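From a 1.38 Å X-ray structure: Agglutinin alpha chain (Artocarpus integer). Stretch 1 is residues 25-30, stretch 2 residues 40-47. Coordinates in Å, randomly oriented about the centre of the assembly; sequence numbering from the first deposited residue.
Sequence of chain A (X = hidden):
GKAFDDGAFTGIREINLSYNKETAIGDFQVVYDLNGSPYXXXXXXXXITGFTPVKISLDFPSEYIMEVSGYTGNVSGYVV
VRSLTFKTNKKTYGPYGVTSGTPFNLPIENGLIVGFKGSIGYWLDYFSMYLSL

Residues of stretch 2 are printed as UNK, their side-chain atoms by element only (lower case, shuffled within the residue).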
ATOM      1  N   ILE A  25     -12.377  -2.006 -29.796  1.00 12.73           N
ATOM      2  CA  ILE A  25     -11.252  -2.850 -29.427  1.00 13.22           C
ATOM      3  C   ILE A  25     -11.664  -4.304 -29.451  1.00 12.60           C
ATOM      4  O   ILE A  25     -12.785  -4.681 -29.028  1.00 13.56           O
ATOM      5  CB  ILE A  25     -10.752  -2.460 -27.993  1.00 14.20           C
ATOM      6  CG1 ILE A  25     -10.448  -0.959 -27.937  1.00 13.94           C
ATOM      7  CG2 ILE A  25      -9.634  -3.392 -27.495  1.00 13.15           C
ATOM      8  CD1 ILE A  25      -9.220  -0.602 -28.789  1.00 14.80           C
ATOM      9  N   GLY A  26     -10.781  -5.136 -29.950  1.00 13.17           N
ATOM     10  CA  GLY A  26     -10.893  -6.557 -30.025  1.00 14.47           C
ATOM     11  C   GLY A  26     -10.053  -7.312 -28.997  1.00 15.27           C
ATOM     12  O   GLY A  26     -10.468  -7.406 -27.827  1.00 18.33           O
ATOM     13  N   ASP A  27      -8.939  -7.891 -29.434  1.00 15.91           N
ATOM     14  CA  ASP A  27      -8.148  -8.767 -28.558  1.00 15.00           C
ATOM     15  C   ASP A  27      -7.319  -7.857 -27.599  1.00 14.23           C
ATOM     16  O   ASP A  27      -7.038  -6.654 -27.907  1.00 13.88           O
ATOM     17  CB  ASP A  27      -7.081  -9.476 -29.382  1.00 16.30           C
ATOM     18  CG  ASP A  27      -7.646 -10.392 -30.503  1.00 22.14           C
ATOM     19  OD1 ASP A  27      -8.785 -10.783 -30.470  1.00 20.10           O
ATOM     20  OD2 ASP A  27      -6.829 -10.767 -31.362  1.00 28.07           O
ATOM     21  N   PHE A  28      -6.977  -8.445 -26.458  1.00 11.77           N
ATOM     22  CA  PHE A  28      -6.154  -7.673 -25.483  1.00 13.03           C
ATOM     23  C   PHE A  28      -5.267  -8.658 -24.779  1.00 13.15           C
ATOM     24  O   PHE A  28      -5.726  -9.672 -24.257  1.00 14.29           O
ATOM     25  CB  PHE A  28      -7.114  -6.969 -24.507  1.00 12.86           C
ATOM     26  CG  PHE A  28      -6.386  -6.008 -23.581  1.00 13.24           C
ATOM     27  CD1 PHE A  28      -6.068  -4.720 -24.045  1.00 14.42           C
ATOM     28  CD2 PHE A  28      -6.083  -6.406 -22.281  1.00 14.44           C
ATOM     29  CE1 PHE A  28      -5.374  -3.795 -23.217  1.00 14.69           C
ATOM     30  CE2 PHE A  28      -5.452  -5.454 -21.432  1.00 14.55           C
ATOM     31  CZ  PHE A  28      -5.102  -4.204 -21.906  1.00 15.50           C
ATOM     32  N   GLN A  29      -3.985  -8.314 -24.704  1.00 12.38           N
ATOM     33  CA  GLN A  29      -2.975  -9.137 -24.013  1.00 13.75           C
ATOM     34  C   GLN A  29      -1.879  -8.246 -23.459  1.00 13.20           C
ATOM     35  O   GLN A  29      -1.530  -7.199 -24.018  1.00 13.99           O
ATOM     36  CB  GLN A  29      -2.398 -10.125 -25.031  1.00 14.35           C
ATOM     37  CG  GLN A  29      -1.401 -11.165 -24.481  1.00 14.57           C
ATOM     38  CD  GLN A  29       0.031 -10.649 -24.342  1.00 15.90           C
ATOM     39  OE1 GLN A  29       0.442  -9.676 -24.959  1.00 18.84           O
ATOM     40  NE2 GLN A  29       0.825 -11.363 -23.516  1.00 17.51           N
ATOM     41  N   VAL A  30      -1.326  -8.635 -22.302  1.00 12.09           N
ATOM     42  CA  VAL A  30      -0.299  -7.829 -21.680  1.00 12.44           C
ATOM     43  C   VAL A  30       0.869  -8.677 -21.224  1.00 12.17           C
ATOM     44  O   VAL A  30       0.676  -9.765 -20.647  1.00 12.91           O
ATOM     45  CB  VAL A  30      -0.881  -7.100 -20.451  1.00 11.57           C
ATOM     46  CG1 VAL A  30       0.126  -6.167 -19.758  1.00 12.54           C
ATOM     47  CG2 VAL A  30      -2.144  -6.270 -20.826  1.00 12.90           C
ATOM     48  N   UNK A  40       4.166 -13.317 -19.295  1.00 14.11           N
ATOM     49  CA  UNK A  40       3.351 -13.237 -20.528  1.00 14.23           C
ATOM     50  C   UNK A  40       1.889 -13.562 -20.194  1.00 14.69           C
ATOM     51  O   UNK A  40       1.511 -14.707 -19.915  1.00 18.53           O
ATOM     52  c   UNK A  40       5.331 -13.818 -21.858  1.00 17.78           C
ATOM     53  c   UNK A  40       3.908 -14.233 -21.544  1.00 15.21           C
ATOM     54  c   UNK A  40       3.017 -14.168 -22.802  1.00 19.00           C
ATOM     55  N   UNK A  41       1.038 -12.527 -20.061  1.00 13.36           N
ATOM     56  CA  UNK A  41      -0.363 -12.721 -19.873  1.00 14.33           C
ATOM     57  C   UNK A  41      -1.037 -13.530 -20.975  1.00 13.81           C
ATOM     58  O   UNK A  41      -0.578 -13.551 -22.091  1.00 15.57           O
ATOM     59  N   UNK A  42      -2.134 -14.163 -20.607  1.00 14.76           N
ATOM     60  CA  UNK A  42      -2.891 -14.868 -21.655  1.00 17.74           C
ATOM     61  C   UNK A  42      -3.430 -13.871 -22.652  1.00 17.86           C
ATOM     62  O   UNK A  42      -3.813 -12.744 -22.306  1.00 16.63           O
ATOM     63  c   UNK A  42      -3.999 -15.601 -20.985  1.00 22.42           C
ATOM     64  c   UNK A  42      -2.863 -17.912 -21.134  1.00 35.63           C
ATOM     65  c   UNK A  42      -3.416 -16.812 -20.205  1.00 27.39           C
ATOM     66  n   UNK A  42      -1.528 -18.043 -21.225  1.00 30.84           N
ATOM     67  o   UNK A  42      -3.641 -18.633 -21.768  1.00 45.32           O
ATOM     68  N   UNK A  43      -3.532 -14.312 -23.908  1.00 16.16           N
ATOM     69  CA  UNK A  43      -4.084 -13.461 -24.940  1.00 17.26           C
ATOM     70  C   UNK A  43      -5.605 -13.594 -24.881  1.00 16.29           C
ATOM     71  O   UNK A  43      -6.193 -14.685 -25.126  1.00 21.83           O
ATOM     72  c   UNK A  43      -4.026 -12.927 -27.446  1.00 22.23           C
ATOM     73  o   UNK A  43      -4.527 -11.815 -27.207  1.00 20.48           O
ATOM     74  c   UNK A  43      -3.563 -13.881 -26.346  1.00 19.34           C
ATOM     75  n   UNK A  43      -3.789 -13.349 -28.696  1.00 27.36           N
ATOM     76  N   UNK A  44      -6.285 -12.501 -24.592  1.00 14.52           N
ATOM     77  CA  UNK A  44      -7.767 -12.541 -24.445  1.00 15.28           C
ATOM     78  C   UNK A  44      -8.313 -12.129 -25.759  1.00 15.14           C
ATOM     79  O   UNK A  44      -8.184 -10.997 -26.218  1.00 15.93           O
ATOM     80  c   UNK A  44      -6.843 -12.966 -20.273  1.00 16.00           C
ATOM     81  n   UNK A  44      -7.601 -13.002 -21.372  1.00 15.32           N
ATOM     82  c   UNK A  44      -7.486 -11.833 -22.064  1.00 14.69           C
ATOM     83  n   UNK A  44      -6.178 -11.793 -20.266  1.00 14.48           N
ATOM     84  c   UNK A  44      -6.531 -11.075 -21.384  1.00 14.74           C
ATOM     85  c   UNK A  44      -8.224 -11.607 -23.377  1.00 15.50           C
ATOM     86  N   UNK A  45      -8.940 -13.106 -26.414  1.00 17.93           N
ATOM     87  CA  UNK A  45      -9.311 -12.973 -27.831  1.00 18.19           C
ATOM     88  C   UNK A  45     -10.733 -12.636 -28.064  1.00 16.02           C
ATOM     89  O   UNK A  45     -11.631 -13.180 -27.422  1.00 18.28           O
ATOM     90  c   UNK A  45      -6.977 -14.831 -30.834  1.00 39.79           C
ATOM     91  c   UNK A  45      -6.787 -14.031 -29.547  1.00 36.18           C
ATOM     92  c   UNK A  45      -9.017 -14.320 -28.510  1.00 21.84           C
ATOM     93  n   UNK A  45      -6.913 -13.901 -32.005  1.00 42.91           N
ATOM     94  c   UNK A  45      -7.540 -14.667 -28.416  1.00 26.24           C
ATOM     95  N   UNK A  46     -10.964 -11.736 -29.009  1.00 15.95           N
ATOM     96  CA  UNK A  46     -12.321 -11.578 -29.536  1.00 17.21           C
ATOM     97  C   UNK A  46     -12.828 -12.889 -30.097  1.00 18.70           C
ATOM     98  O   UNK A  46     -12.040 -13.695 -30.630  1.00 18.96           O
ATOM     99  o   UNK A  46     -13.534 -10.398 -31.327  1.00 16.80           O
ATOM    100  c   UNK A  46     -12.274 -10.551 -30.675  1.00 16.33           C
ATOM    101  N   UNK A  47     -14.153 -13.000 -30.080  1.00 18.00           N
ATOM    102  CA  UNK A  47     -14.881 -14.120 -30.767  1.00 20.50           C
ATOM    103  C   UNK A  47     -14.850 -13.951 -32.273  1.00 21.49           C
ATOM    104  O   UNK A  47     -15.150 -14.927 -32.995  1.00 20.90           O
ATOM    105  c   UNK A  47     -18.197 -14.338 -27.019  1.00 28.65           C
ATOM    106  c   UNK A  47     -16.328 -14.144 -30.342  1.00 22.05           C
ATOM    107  c   UNK A  47     -17.198 -14.763 -26.156  1.00 28.66           C
ATOM    108  c   UNK A  47     -15.600 -14.790 -27.990  1.00 27.00           C
ATOM    109  c   UNK A  47     -15.907 -14.956 -26.631  1.00 27.64           C
ATOM    110  c   UNK A  47     -17.877 -14.140 -28.364  1.00 25.51           C
ATOM    111  c   UNK A  47     -16.582 -14.358 -28.870  1.00 27.54           C
TER
HETATM  112  O   HOH W   1      -4.394 -11.574 -30.829  1.00 37.74           O
HETATM  113  O   HOH W   2      -2.906 -10.532 -20.751  1.00 14.46           O

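Position 40 carries three side-chain carbons, one bearing the other two. This fork directly at CB, without a heteroatom, is that of a valine, and Val-40 brings CG1 to 3.6 Å from NE2 of Gln-29. Position 41 has no side-chain atoms and is therefore glycine. Gly-41 donates its N to O of Val-30 (2.8 Å) and accepts NE2 of Gln-29 at its own O (3.0 Å). An ideally placed CB here would lie 2.5 Å from Val-30 O, a clash, so the close approach of the backbones depends on the absent side chain.

Position 42 shows three carbons, the third carrying one oxygen and one nitrogen; the CA-to-CB bond points away from stretch 1, and no side-chain atom comes nearer to it than 6.2 Å. A terminal amide after two methylene carbons identifies Gln-42, which contributes through its backbone: its O receives a hydrogen bond from water 2 (2.9 Å), which in turn accepts one from N of Val-30 (2.9 Å). At position 43 the amide follows a single methylene, with two carbons, one oxygen and one nitrogen, and the end of the side chain turns nearer to stretch 1. This is Asn-43; its OD1 lies 3.5 Å from CB of Gln-29, while ND2 donates to water 1 (2.8 Å), which donates to OD2 of Asp-27 (2.6 Å).

Position 44 has one carbon followed by a five-membered ring of three carbons and two nitrogens, an imidazole, which lies obliquely to O of Phe-28. The residue is His-44. Its backbone pairs with Phe-28 in both directions, Phe-28 N to His-44 O at 2.8 Å and His-44 N to Phe-28 O at 2.9 Å.

Position 45 is an unbranched row of four carbons ending in nitrogen, and that nitrogen lies 3.2 Å from OD2 of Asp-27. The chain is that of Lys-45, and its NZ forms a salt bridge with the aspartate. Position 46 has one carbon and one oxygen, with CB 3.5 Å from OD1 of Asp-27; a lone hydroxyl on CB makes it Ser-46, whose N donates to the same OD1 (2.8 Å). Position 47 bears one carbon and a six-carbon ring without a hydroxyl, hence Phe-47, which makes no contact with stretch 1.

The segments run nearly antiparallel, 172° apart, and are joined by a single bridge at Phe-28 and His-44. Asp-27 and Gln-29 extend this backbone pairing with side-chain hydrogen bonds, to Lys-45 and Ser-46 and to Gly-41 respectively, while two waters supply further links.

Stretch 2 (40-47) VGQNHKSF
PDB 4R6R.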